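Local coordinates for cobalamin biosynthesis protein CobN (Mycobacterium tuberculosis, PDB 7C6O) that serves as the large catalytic subunit of cobaltochelatase, the enzyme that inserts cobalt into the corrin ring during cobalamin biosynthesis, at residues L179-A184 with Y207-C212; S327-E330 with L336-Y339; D664-L669 with V1118-V1123; G1152-A1157 with W1163-L1168. All coordinates share one frame; numbering follows the deposited sequence. Where two conformers were deposited one is given.

Contact 1 (L179-A184 with Y207-C212)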
loop_
_atom_site.group_PDB
_atom_site.type_symbol
_atom_site.label_atom_id
_atom_site.label_comp_id
_atom_site.label_asym_id
_atom_site.label_seq_id
_atom_site.Cartn_x
_atom_site.Cartn_y
_atom_site.Cartn_z
ATOM N N LEU A 179 -7.345 23.960 26.135
ATOM C CA LEU A 179 -8.435 24.819 25.688
ATOM C C LEU A 179 -9.554 24.713 26.716
ATOM O O LEU A 179 -10.208 23.670 26.826
ATOM C CB LEU A 179 -8.916 24.409 24.298
ATOM C CG LEU A 179 -10.055 25.246 23.713
ATOM C CD1 LEU A 179 -9.618 26.689 23.501
ATOM C CD2 LEU A 179 -10.561 24.639 22.414
ATOM N N GLU A 180 -9.768 25.781 27.480
ATOM C CA GLU A 180 -10.726 25.722 28.576
ATOM C C GLU A 180 -12.152 25.696 28.038
ATOM O O GLU A 180 -12.544 26.544 27.230
ATOM C CB GLU A 180 -10.530 26.905 29.523
ATOM C CG GLU A 180 -9.189 26.896 30.252
ATOM C CD GLU A 180 -9.010 25.686 31.157
ATOM O OE1 GLU A 180 -10.025 25.094 31.587
ATOM O OE2 GLU A 180 -7.849 25.324 31.443
ATOM N N ARG A 181 -12.920 24.707 28.482
ATOM C CA ARG A 181 -14.304 24.510 28.085
ATOM C C ARG A 181 -15.093 24.073 29.307
ATOM O O ARG A 181 -14.521 23.504 30.244
ATOM C CB ARG A 181 -14.435 23.442 26.986
ATOM C CG ARG A 181 -13.604 23.700 25.742
ATOM C CD ARG A 181 -13.675 22.525 24.775
ATOM N NE ARG A 181 -15.004 22.364 24.190
ATOM C CZ ARG A 181 -15.888 21.446 24.566
ATOM N NH1 ARG A 181 -15.592 20.586 25.532
ATOM N NH2 ARG A 181 -17.070 21.383 23.970
ATOM N N PRO A 182 -16.399 24.324 29.332
ATOM C CA PRO A 182 -17.216 23.819 30.438
ATOM C C PRO A 182 -17.248 22.301 30.442
ATOM O O PRO A 182 -17.207 21.652 29.395
ATOM C CB PRO A 182 -18.607 24.402 30.157
ATOM C CG PRO A 182 -18.388 25.500 29.169
ATOM C CD PRO A 182 -17.198 25.094 28.365
ATOM N N ASP A 183 -17.315 21.736 31.644
ATOM C CA ASP A 183 -17.417 20.289 31.807
ATOM C C ASP A 183 -18.868 19.878 31.591
ATOM O O ASP A 183 -19.746 20.232 32.384
ATOM C CB ASP A 183 -16.925 19.873 33.190
ATOM C CG ASP A 183 -16.718 18.373 33.313
ATOM O OD1 ASP A 183 -17.372 17.606 32.577
ATOM O OD2 ASP A 183 -15.893 17.960 34.155
ATOM N N ALA A 184 -19.122 19.129 30.517
ATOM C CA ALA A 184 -20.465 18.650 30.223
ATOM C C ALA A 184 -20.890 17.497 31.120
ATOM O O ALA A 184 -22.063 17.110 31.088
ATOM C CB ALA A 184 -20.566 18.224 28.757
ATOM N N TYR A 207 -12.455 24.720 14.880
ATOM C CA TYR A 207 -12.408 23.332 14.426
ATOM C C TYR A 207 -12.162 22.376 15.587
ATOM O O TYR A 207 -12.656 21.242 15.570
ATOM C CB TYR A 207 -11.347 23.154 13.332
ATOM C CG TYR A 207 -9.896 23.233 13.776
ATOM C CD1 TYR A 207 -9.080 22.107 13.750
ATOM C CD2 TYR A 207 -9.337 24.434 14.200
ATOM C CE1 TYR A 207 -7.749 22.172 14.143
ATOM C CE2 TYR A 207 -8.008 24.507 14.594
ATOM C CZ TYR A 207 -7.221 23.373 14.565
ATOM O OH TYR A 207 -5.903 23.448 14.958
ATOM N N VAL A 208 -11.427 22.822 16.608
ATOM C CA VAL A 208 -11.200 21.995 17.789
ATOM C C VAL A 208 -12.464 21.913 18.633
ATOM O O VAL A 208 -12.814 20.846 19.151
ATOM C CB VAL A 208 -10.009 22.544 18.598
ATOM C CG1 VAL A 208 -9.829 21.761 19.892
ATOM C CG2 VAL A 208 -8.737 22.503 17.763
ATOM N N GLU A 209 -13.167 23.040 18.789
ATOM C CA GLU A 209 -14.416 23.044 19.544
ATOM C C GLU A 209 -15.429 22.081 18.939
ATOM O O GLU A 209 -16.123 21.356 19.665
ATOM C CB GLU A 209 -14.992 24.461 19.590
ATOM C CG GLU A 209 -16.374 24.550 20.216
ATOM C CD GLU A 209 -16.359 24.240 21.699
ATOM O OE1 GLU A 209 -15.298 24.430 22.331
ATOM O OE2 GLU A 209 -17.404 23.802 22.229
ATOM N N ALA A 210 -15.523 22.055 17.608
ATOM C CA ALA A 210 -16.485 21.176 16.955
ATOM C C ALA A 210 -16.168 19.713 17.226
ATOM O O ALA A 210 -17.075 18.911 17.479
ATOM C CB ALA A 210 -16.512 21.451 15.454
ATOM N N LEU A 211 -14.885 19.344 17.177
ATOM C CA LEU A 211 -14.511 17.966 17.476
ATOM C C LEU A 211 -14.779 17.633 18.937
ATOM O O LEU A 211 -15.215 16.520 19.255
ATOM C CB LEU A 211 -13.043 17.726 17.127
ATOM C CG LEU A 211 -12.572 16.276 17.276
ATOM C CD1 LEU A 211 -13.508 15.331 16.528
ATOM C CD2 LEU A 211 -11.141 16.110 16.786
ATOM N N CYS A 212 -14.536 18.589 19.840
ATOM C CA CYS A 212 -14.846 18.370 21.250
ATOM C C CYS A 212 -16.335 18.125 21.458
ATOM O O CYS A 212 -16.724 17.243 22.232
ATOM C CB CYS A 212 -14.377 19.561 22.088
ATOM S SG CYS A 212 -12.587 19.687 22.294
#
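R181 and E209 join in a side-on salt bridge that ties a loop to helix 206-217 at one edge of an alpha/beta domain built on a mixed sheet. The loop follows edge strand 176-178, and the helix packs against the same sheet. R181 uses two nitrogens, one for each carboxylate oxygen: NE reaches E209 OE1 at 2.8 Å with an N-H...O angle of 162°, and NH2 reaches E209 OE2 at 3.0 Å. Both acceptors lie close to the guanidinium plane, yet both donors approach from above the carboxylate plane, because the two flat groups are inclined by 33°. The glutamate chain leaves the helix with CG anti to N and then bends at its second torsion (chi2 68°), which brings the carboxylate round to the arginine. The charges extend along the helix, since R213 also pairs with E209 OE2 and E216 takes R181 NH1. Beside the bridge the contact turns apolar: L179 CD2 meets V208 CG1 at 3.9 Å, and P224 of the adjacent strand 221-227 touches both residues. The guanidinium is also covered over one face, where C212 CB sits above its centre, 3.5 Å from R181 CZ.

Contact 2 (S327-E330 with L336-Y339)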
loop_
_atom_site.group_PDB
_atom_site.type_symbol
_atom_site.label_atom_id
_atom_site.label_comp_id
_atom_site.label_asym_id
_atom_site.label_seq_id
_atom_site.Cartn_x
_atom_site.Cartn_y
_atom_site.Cartn_z
ATOM N N SER A 327 -11.986 18.856 9.226
ATOM C CA SER A 327 -11.939 20.297 9.015
ATOM C C SER A 327 -11.186 20.577 7.724
ATOM O O SER A 327 -10.418 19.743 7.236
ATOM C CB SER A 327 -11.287 21.034 10.193
ATOM O OG SER A 327 -9.892 20.810 10.235
ATOM N N PHE A 328 -11.425 21.764 7.168
ATOM C CA PHE A 328 -10.931 22.117 5.845
ATOM C C PHE A 328 -10.480 23.569 5.836
ATOM O O PHE A 328 -11.117 24.433 6.446
ATOM C CB PHE A 328 -12.008 21.886 4.774
ATOM C CG PHE A 328 -12.528 20.473 4.743
ATOM C CD1 PHE A 328 -11.980 19.537 3.880
ATOM C CD2 PHE A 328 -13.547 20.077 5.593
ATOM C CE1 PHE A 328 -12.448 18.234 3.860
ATOM C CE2 PHE A 328 -14.015 18.775 5.582
ATOM C CZ PHE A 328 -13.466 17.855 4.714
ATOM N N LYS A 329 -9.380 23.822 5.134
ATOM C CA LYS A 329 -8.765 25.142 5.091
ATOM C C LYS A 329 -9.581 26.062 4.193
ATOM O O LYS A 329 -9.816 25.750 3.020
ATOM C CB LYS A 329 -7.325 25.015 4.595
ATOM C CG LYS A 329 -6.616 26.316 4.267
ATOM C CD LYS A 329 -5.122 26.058 4.081
ATOM C CE LYS A 329 -4.387 27.277 3.553
ATOM N NZ LYS A 329 -4.756 27.591 2.145
ATOM N N GLU A 330 -10.021 27.190 4.742
ATOM C CA GLU A 330 -10.764 28.192 3.994
ATOM C C GLU A 330 -10.058 29.535 4.119
ATOM O O GLU A 330 -9.493 29.854 5.170
ATOM C CB GLU A 330 -12.210 28.292 4.492
ATOM C CG GLU A 330 -12.943 26.949 4.548
ATOM C CD GLU A 330 -13.172 26.329 3.175
ATOM O OE1 GLU A 330 -13.158 27.069 2.169
ATOM O OE2 GLU A 330 -13.374 25.096 3.103
ATOM N N LEU A 336 -6.380 35.596 4.989
ATOM C CA LEU A 336 -6.313 34.989 6.311
ATOM C C LEU A 336 -6.974 33.618 6.280
ATOM O O LEU A 336 -8.065 33.455 5.724
ATOM C CB LEU A 336 -6.982 35.884 7.355
ATOM C CG LEU A 336 -6.366 37.273 7.540
ATOM C CD1 LEU A 336 -6.898 37.932 8.802
ATOM C CD2 LEU A 336 -4.848 37.199 7.567
ATOM N N ILE A 337 -6.313 32.642 6.888
ATOM C CA ILE A 337 -6.711 31.243 6.828
ATOM C C ILE A 337 -7.505 30.889 8.075
ATOM O O ILE A 337 -7.171 31.324 9.186
ATOM C CB ILE A 337 -5.473 30.337 6.688
ATOM C CG1 ILE A 337 -4.686 30.705 5.430
ATOM C CG2 ILE A 337 -5.873 28.870 6.673
ATOM C CD1 ILE A 337 -3.290 30.120 5.395
ATOM N N SER A 338 -8.559 30.100 7.893
ATOM C CA SER A 338 -9.315 29.537 8.998
ATOM C C SER A 338 -9.685 28.102 8.654
ATOM O O SER A 338 -9.936 27.774 7.492
ATOM C CB SER A 338 -10.577 30.354 9.298
ATOM O OG SER A 338 -11.339 29.750 10.328
ATOM N N TYR A 339 -9.701 27.245 9.669
ATOM C CA TYR A 339 -10.098 25.853 9.501
ATOM C C TYR A 339 -11.538 25.693 9.968
ATOM O O TYR A 339 -11.854 25.962 11.132
ATOM C CB TYR A 339 -9.157 24.919 10.260
ATOM C CG TYR A 339 -7.842 24.706 9.540
ATOM C CD1 TYR A 339 -6.754 25.538 9.774
ATOM C CD2 TYR A 339 -7.697 23.682 8.610
ATOM C CE1 TYR A 339 -5.555 25.350 9.113
ATOM C CE2 TYR A 339 -6.502 23.486 7.943
ATOM C CZ TYR A 339 -5.435 24.323 8.198
ATOM O OH TYR A 339 -4.243 24.129 7.534
#
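E330 and S338 face each other as the hydrogen-bonded pair of an antiparallel beta hairpin, and K329 with Y339 forms the adjoining non-hydrogen-bonded pair. The tight part is the paired backbones. E330 N gives its hydrogen to S338 O at 2.8 Å, and S338 N returns one to E330 O at 2.9 Å, both bonds nearly straight. CA-H...O contacts flank them: Y339 CA lies 3.5 Å from F328 O, and I337 CA lies the same distance from E330 O. S327, though buried, keeps a looser approach, its OG 4.0 Å from Y339 CD2; this hydroxyl finds no polar partner in the model.

The partly exposed side is made of the side chains of K329, I337 and Y339. The lysine runs extended from CB to CE, its CG anti to the backbone N (chi1 170°), which carries it past Y339 and then I337. K329 CB rests 3.8 Å from Y339 CE2, the ring lying obliquely to it, and farther out K329 CE meets I337 CD1 at 3.6 Å. On the other face E330 bends at its second torsion and leads away from the hairpin, its OE2 accepting from the backbone N of R293.

Strand 337-341 is the outermost strand of the mixed sheet, while 321-331 is also flanked by the parallel strand 283-289. F328 meets the ring of W296 on helix 293-298, and L336, at the turn, tucks against helix 49-58 of the N-terminal region.

Contact 3 (D664-L669 with V1118-V1123)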
loop_
_atom_site.group_PDB
_atom_site.type_symbol
_atom_site.label_atom_id
_atom_site.label_comp_id
_atom_site.label_asym_id
_atom_site.label_seq_id
_atom_site.Cartn_x
_atom_site.Cartn_y
_atom_site.Cartn_z
ATOM N N ASP A 664 12.592 -28.852 -24.292
ATOM C CA ASP A 664 12.829 -27.958 -25.415
ATOM C C ASP A 664 11.851 -26.793 -25.418
ATOM O O ASP A 664 12.151 -25.745 -25.998
ATOM C CB ASP A 664 12.756 -28.729 -26.737
ATOM C CG ASP A 664 11.484 -29.543 -26.875
ATOM O OD1 ASP A 664 10.922 -29.970 -25.844
ATOM O OD2 ASP A 664 11.049 -29.762 -28.024
ATOM N N HIS A 665 10.693 -26.950 -24.772
ATOM C CA HIS A 665 9.793 -25.820 -24.577
ATOM C C HIS A 665 10.366 -24.837 -23.562
ATOM O O HIS A 665 10.420 -23.627 -23.816
ATOM C CB HIS A 665 8.415 -26.322 -24.138
ATOM C CG HIS A 665 7.404 -25.232 -23.956
ATOM N ND1 HIS A 665 6.729 -25.033 -22.771
ATOM C CD2 HIS A 665 6.960 -24.277 -24.806
ATOM C CE1 HIS A 665 5.908 -24.006 -22.901
ATOM N NE2 HIS A 665 6.031 -23.528 -24.126
ATOM N N ASP A 666 10.805 -25.344 -22.404
ATOM C CA ASP A 666 11.447 -24.494 -21.404
ATOM C C ASP A 666 12.636 -23.749 -21.994
ATOM O O ASP A 666 12.855 -22.568 -21.692
ATOM C CB ASP A 666 11.917 -25.332 -20.215
ATOM C CG ASP A 666 10.820 -26.178 -19.623
ATOM O OD1 ASP A 666 10.265 -27.030 -20.349
ATOM O OD2 ASP A 666 10.529 -26.006 -18.422
ATOM N N LEU A 667 13.416 -24.425 -22.831
ATOM C CA LEU A 667 14.680 -23.907 -23.331
ATOM C C LEU A 667 14.542 -23.141 -24.640
ATOM O O LEU A 667 15.546 -22.623 -25.142
ATOM C CB LEU A 667 15.673 -25.059 -23.504
ATOM C CG LEU A 667 16.009 -25.804 -22.211
ATOM C CD1 LEU A 667 16.700 -27.122 -22.506
ATOM C CD2 LEU A 667 16.877 -24.940 -21.305
ATOM N N GLY A 668 13.339 -23.051 -25.195
ATOM C CA GLY A 668 13.145 -22.318 -26.438
ATOM C C GLY A 668 13.895 -22.901 -27.615
ATOM O O GLY A 668 14.428 -22.152 -28.444
ATOM N N LEU A 669 13.951 -24.227 -27.709
ATOM C CA LEU A 669 14.695 -24.913 -28.758
ATOM C C LEU A 669 13.714 -25.446 -29.795
ATOM O O LEU A 669 13.006 -26.425 -29.545
ATOM C CB LEU A 669 15.536 -26.043 -28.171
ATOM C CG LEU A 669 16.636 -25.616 -27.199
ATOM C CD1 LEU A 669 17.306 -26.838 -26.590
ATOM C CD2 LEU A 669 17.655 -24.731 -27.905
ATOM N N VAL A 1118 8.203 -21.226 -13.371
ATOM C CA VAL A 1118 7.291 -21.344 -12.235
ATOM C C VAL A 1118 6.607 -22.704 -12.245
ATOM O O VAL A 1118 6.410 -23.326 -11.193
ATOM C CB VAL A 1118 6.273 -20.187 -12.254
ATOM C CG1 VAL A 1118 5.138 -20.444 -11.279
ATOM C CG2 VAL A 1118 6.967 -18.871 -11.931
ATOM N N PHE A 1119 6.258 -23.197 -13.437
ATOM C CA PHE A 1119 5.573 -24.482 -13.545
ATOM C C PHE A 1119 6.428 -25.610 -12.980
ATOM O O PHE A 1119 5.958 -26.418 -12.172
ATOM C CB PHE A 1119 5.209 -24.758 -15.007
ATOM C CG PHE A 1119 4.264 -25.916 -15.196
ATOM C CD1 PHE A 1119 2.897 -25.745 -15.042
ATOM C CD2 PHE A 1119 4.741 -27.172 -15.533
ATOM C CE1 PHE A 1119 2.025 -26.805 -15.219
ATOM C CE2 PHE A 1119 3.875 -28.235 -15.715
ATOM C CZ PHE A 1119 2.516 -28.051 -15.557
ATOM N N ARG A 1120 7.699 -25.670 -13.380
ATOM C CA ARG A 1120 8.546 -26.771 -12.934
ATOM C C ARG A 1120 9.083 -26.551 -11.525
ATOM O O ARG A 1120 9.152 -27.498 -10.736
ATOM C CB ARG A 1120 9.699 -26.979 -13.913
ATOM C CG ARG A 1120 9.269 -27.457 -15.287
ATOM C CD ARG A 1120 10.441 -28.105 -15.983
ATOM N NE ARG A 1120 10.211 -28.354 -17.401
ATOM C CZ ARG A 1120 9.804 -29.513 -17.904
ATOM N NH1 ARG A 1120 9.565 -30.543 -17.103
ATOM N NH2 ARG A 1120 9.639 -29.640 -19.215
ATOM N N ALA A 1121 9.475 -25.317 -11.184
ATOM C CA ALA A 1121 10.070 -25.082 -9.874
ATOM C C ALA A 1121 9.047 -25.076 -8.746
ATOM O O ALA A 1121 9.423 -25.298 -7.589
ATOM C CB ALA A 1121 10.848 -23.760 -9.865
ATOM N N ARG A 1122 7.769 -24.838 -9.044
ATOM C CA ARG A 1122 6.789 -24.696 -7.976
ATOM C C ARG A 1122 5.506 -25.471 -8.258
ATOM O O ARG A 1122 5.096 -26.301 -7.441
ATOM C CB ARG A 1122 6.477 -23.212 -7.748
ATOM C CG ARG A 1122 5.896 -22.888 -6.373
ATOM C CD ARG A 1122 4.378 -22.900 -6.384
ATOM N NE ARG A 1122 3.828 -21.845 -7.234
ATOM C CZ ARG A 1122 2.550 -21.764 -7.590
ATOM N NH1 ARG A 1122 1.686 -22.684 -7.174
ATOM N NH2 ARG A 1122 2.137 -20.769 -8.367
ATOM N N VAL A 1123 4.879 -25.215 -9.412
ATOM C CA VAL A 1123 3.510 -25.673 -9.654
ATOM C C VAL A 1123 3.405 -27.190 -9.518
ATOM O O VAL A 1123 2.532 -27.704 -8.809
ATOM C CB VAL A 1123 3.018 -25.197 -11.032
ATOM C CG1 VAL A 1123 1.658 -25.798 -11.349
ATOM C CG2 VAL A 1123 2.947 -23.674 -11.073
#
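D666 and R1120 meet in a salt bridge that links the short, weakly bonded helix 663-666 to the last turn of helix 1111-1123. Its charged part is a side-on grip: R1120 NE lies 2.6 Å from D666 OD2, and NH2 lies 2.9 Å from OD1 of the same aspartate. The acceptors fall near the guanidinium plane, but the carboxylate is turned 35° against it. OD1 is met on its syn side yet well out of the carboxylate plane, and OD2 from above that plane. An extended arginine chain from CG to NE (chi3 -168°) spans the distance between the helices.

Further hydrogen bonds surround the bridge. R1120 NH2 also donates to the carbonyl of A661, so one nitrogen serves both the aspartate and the chain just ahead of it. On the far helix V1118 O accepts from R1122 N and V1123 N, each at 3.0 Å, the second bond making a wider pi-type turn.

Packing comes from W1163, which touches both D666 and R1120, and from W688 of helix 675-694, which touches the aspartate.

Two residues after D666, G668 is the first to leave helical geometry, with positive phi (63°). L669 N bonds to D664 O at 2.9 Å and G668 N more loosely to H665 O. This is a Schellman motif, here closing a short helical turn that carries a bidentate aspartate-arginine bridge to a helix distant in sequence.

Contact 4 (G1152-A1157 with W1163-L1168)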
loop_
_atom_site.group_PDB
_atom_site.type_symbol
_atom_site.label_atom_id
_atom_site.label_comp_id
_atom_site.label_asym_id
_atom_site.label_seq_id
_atom_site.Cartn_x
_atom_site.Cartn_y
_atom_site.Cartn_z
ATOM N N GLY A 1152 -5.879 -17.921 -16.454
ATOM C CA GLY A 1152 -6.002 -16.507 -16.774
ATOM C C GLY A 1152 -4.872 -16.007 -17.653
ATOM O O GLY A 1152 -5.098 -15.265 -18.613
ATOM N N TYR A 1153 -3.640 -16.419 -17.345
ATOM C CA TYR A 1153 -2.496 -16.038 -18.166
ATOM C C TYR A 1153 -2.533 -16.715 -19.530
ATOM O O TYR A 1153 -2.038 -16.153 -20.514
ATOM C CB TYR A 1153 -1.202 -16.390 -17.435
ATOM C CG TYR A 1153 -0.342 -15.211 -17.032
ATOM C CD1 TYR A 1153 0.195 -15.133 -15.754
ATOM C CD2 TYR A 1153 -0.040 -14.196 -17.933
ATOM C CE1 TYR A 1153 0.995 -14.072 -15.374
ATOM C CE2 TYR A 1153 0.763 -13.126 -17.563
ATOM C CZ TYR A 1153 1.279 -13.074 -16.279
ATOM O OH TYR A 1153 2.083 -12.025 -15.891
ATOM N N ASP A 1154 -3.098 -17.925 -19.606
ATOM C CA ASP A 1154 -3.236 -18.592 -20.897
ATOM C C ASP A 1154 -4.323 -17.936 -21.737
ATOM O O ASP A 1154 -4.138 -17.712 -22.939
ATOM C CB ASP A 1154 -3.538 -20.080 -20.692
ATOM C CG ASP A 1154 -3.318 -20.902 -21.954
ATOM O OD1 ASP A 1154 -2.437 -20.534 -22.756
ATOM O OD2 ASP A 1154 -4.031 -21.913 -22.145
ATOM N N ALA A 1155 -5.461 -17.613 -21.117
ATOM C CA ALA A 1155 -6.541 -16.954 -21.843
ATOM C C ALA A 1155 -6.093 -15.613 -22.409
ATOM O O ALA A 1155 -6.489 -15.235 -23.518
ATOM C CB ALA A 1155 -7.752 -16.769 -20.927
ATOM N N THR A 1156 -5.260 -14.881 -21.669
ATOM C CA THR A 1156 -4.838 -13.561 -22.117
ATOM C C THR A 1156 -3.587 -13.602 -22.987
ATOM O O THR A 1156 -3.507 -12.873 -23.981
ATOM C CB THR A 1156 -4.600 -12.639 -20.915
ATOM O OG1 THR A 1156 -3.708 -13.270 -19.981
ATOM C CG2 THR A 1156 -5.923 -12.305 -20.224
ATOM N N ALA A 1157 -2.606 -14.447 -22.648
ATOM C CA ALA A 1157 -1.314 -14.403 -23.319
ATOM C C ALA A 1157 -0.844 -15.733 -23.898
ATOM O O ALA A 1157 0.218 -15.765 -24.529
ATOM C CB ALA A 1157 -0.242 -13.864 -22.361
ATOM N N TRP A 1163 1.169 -29.965 -23.090
ATOM C CA TRP A 1163 1.834 -30.879 -22.164
ATOM C C TRP A 1163 1.759 -30.374 -20.729
ATOM O O TRP A 1163 1.790 -31.173 -19.786
ATOM C CB TRP A 1163 3.293 -31.109 -22.588
ATOM C CG TRP A 1163 4.241 -29.966 -22.317
ATOM C CD1 TRP A 1163 4.619 -28.987 -23.191
ATOM C CD2 TRP A 1163 4.952 -29.709 -21.097
ATOM N NE1 TRP A 1163 5.511 -28.129 -22.587
ATOM C CE2 TRP A 1163 5.732 -28.552 -21.302
ATOM C CE3 TRP A 1163 4.998 -30.340 -19.849
ATOM C CZ2 TRP A 1163 6.545 -28.015 -20.308
ATOM C CZ3 TRP A 1163 5.805 -29.807 -18.864
ATOM C CH2 TRP A 1163 6.565 -28.651 -19.098
ATOM N N MET A 1164 1.639 -29.060 -20.539
ATOM C CA MET A 1164 1.505 -28.526 -19.189
ATOM C C MET A 1164 0.101 -28.754 -18.636
ATOM O O MET A 1164 -0.054 -29.057 -17.449
ATOM C CB MET A 1164 1.870 -27.043 -19.181
ATOM C CG MET A 1164 3.275 -26.804 -19.703
ATOM S SD MET A 1164 3.635 -25.101 -20.147
ATOM C CE MET A 1164 3.582 -24.314 -18.538
ATOM N N TYR A 1165 -0.927 -28.623 -19.480
ATOM C CA TYR A 1165 -2.279 -28.975 -19.054
ATOM C C TYR A 1165 -2.377 -30.452 -18.695
ATOM O O TYR A 1165 -3.061 -30.822 -17.733
ATOM C CB TYR A 1165 -3.290 -28.636 -20.149
ATOM C CG TYR A 1165 -3.761 -27.198 -20.163
ATOM C CD1 TYR A 1165 -4.560 -26.696 -19.143
ATOM C CD2 TYR A 1165 -3.432 -26.352 -21.214
ATOM C CE1 TYR A 1165 -5.000 -25.383 -19.160
ATOM C CE2 TYR A 1165 -3.870 -25.037 -21.243
ATOM C CZ TYR A 1165 -4.653 -24.560 -20.215
ATOM O OH TYR A 1165 -5.090 -23.252 -20.243
ATOM N N GLU A 1166 -1.712 -31.315 -19.468
ATOM C CA GLU A 1166 -1.711 -32.740 -19.157
ATOM C C GLU A 1166 -1.103 -32.998 -17.786
ATOM O O GLU A 1166 -1.668 -33.736 -16.972
ATOM C CB GLU A 1166 -0.949 -33.517 -20.232
ATOM C CG GLU A 1166 -1.615 -33.512 -21.596
ATOM C CD GLU A 1166 -0.804 -34.257 -22.646
ATOM O OE1 GLU A 1166 0.375 -34.582 -22.384
ATOM O OE2 GLU A 1166 -1.347 -34.512 -23.740
ATOM N N GLN A 1167 0.055 -32.390 -17.509
ATOM C CA GLN A 1167 0.711 -32.613 -16.226
ATOM C C GLN A 1167 -0.078 -31.983 -15.087
ATOM O O GLN A 1167 -0.170 -32.559 -13.997
ATOM C CB GLN A 1167 2.138 -32.070 -16.265
ATOM C CG GLN A 1167 3.039 -32.827 -17.223
ATOM C CD GLN A 1167 3.088 -34.313 -16.913
ATOM O OE1 GLN A 1167 3.287 -34.711 -15.763
ATOM N NE2 GLN A 1167 2.902 -35.143 -17.938
ATOM N N LEU A 1168 -0.645 -30.798 -15.318
ATOM C CA LEU A 1168 -1.481 -30.166 -14.303
ATOM C C LEU A 1168 -2.677 -31.048 -13.958
ATOM O O LEU A 1168 -2.993 -31.251 -12.779
ATOM C CB LEU A 1168 -1.940 -28.792 -14.792
ATOM C CG LEU A 1168 -2.579 -27.851 -13.773
ATOM C CD1 LEU A 1168 -1.604 -27.552 -12.643
ATOM C CD2 LEU A 1168 -3.022 -26.568 -14.457
#
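Y1165 and D1154 touch through a single buried hydrogen bond between successive helices, 1136-1157 and 1162-1174, whose nearest CA atoms are still 10.6 Å apart. Along the second helix, W1163 comes first and takes no part in the bond; its indole packs on the side chain of its own neighbour, with M1164 CG 3.4 Å above the ring plane. M1164 packs on F1119 of helix 1111-1123.

Y1165 follows and carries the whole contact. Its CG lies anti to the carbonyl carbon (chi1 -84°), and the ring extends straight across the gap toward the other helix. The phenol OH donates to D1154 OD2 at 2.6 Å. That oxygen lies at the ring's edge, near its plane, and 3.3 Å from Y1165 CE2. The carboxylate is rotated 51° against the ring and accepts the hydrogen bond on the anti side of OD2, 22° out of its plane. W1206 stacks on the tyrosine, and L1197 and A1200 of helix 1187-1203 also pack on it. Farther along, L1168 N bonds back to M1164 O at 2.8 Å, continuing the helix.

On the first helix T1156 OG1 bonds back to G1152 O at 2.8 Å, sharing that carbonyl with T1156 N. D1154 uses its other oxygen, OD1, to accept from the backbone N of M1160 in the short connection between the helices. The buried carboxylate thus accepts at both oxygens, and these two donors, one O-H and one N-H, would probably help stabilise its negative charge.

In the fold
Contacts 1 and 2 belong to one mixed sheet and its covering helix, and they touch: Y207 CB lies 3.8 Å from S327 CB. Contacts 3 and 4 form a second pair, centres about 12 Å apart, in a helical region on the opposite side of the chain's centre, where mid-chain and C-terminal segments meet; W1163 and M1164 of contact 4 pack on R1120, H665 and F1119 of contact 3. Contact 4 alone is buried, the others partly so, and it relies on one neutral donor to a carboxylate. Contacts 1 and 3 both use a two-nitrogen arginine bridge, but contact 3 joins segments 449 residues apart. Contact 2, a local hairpin, rests on backbone bonds instead.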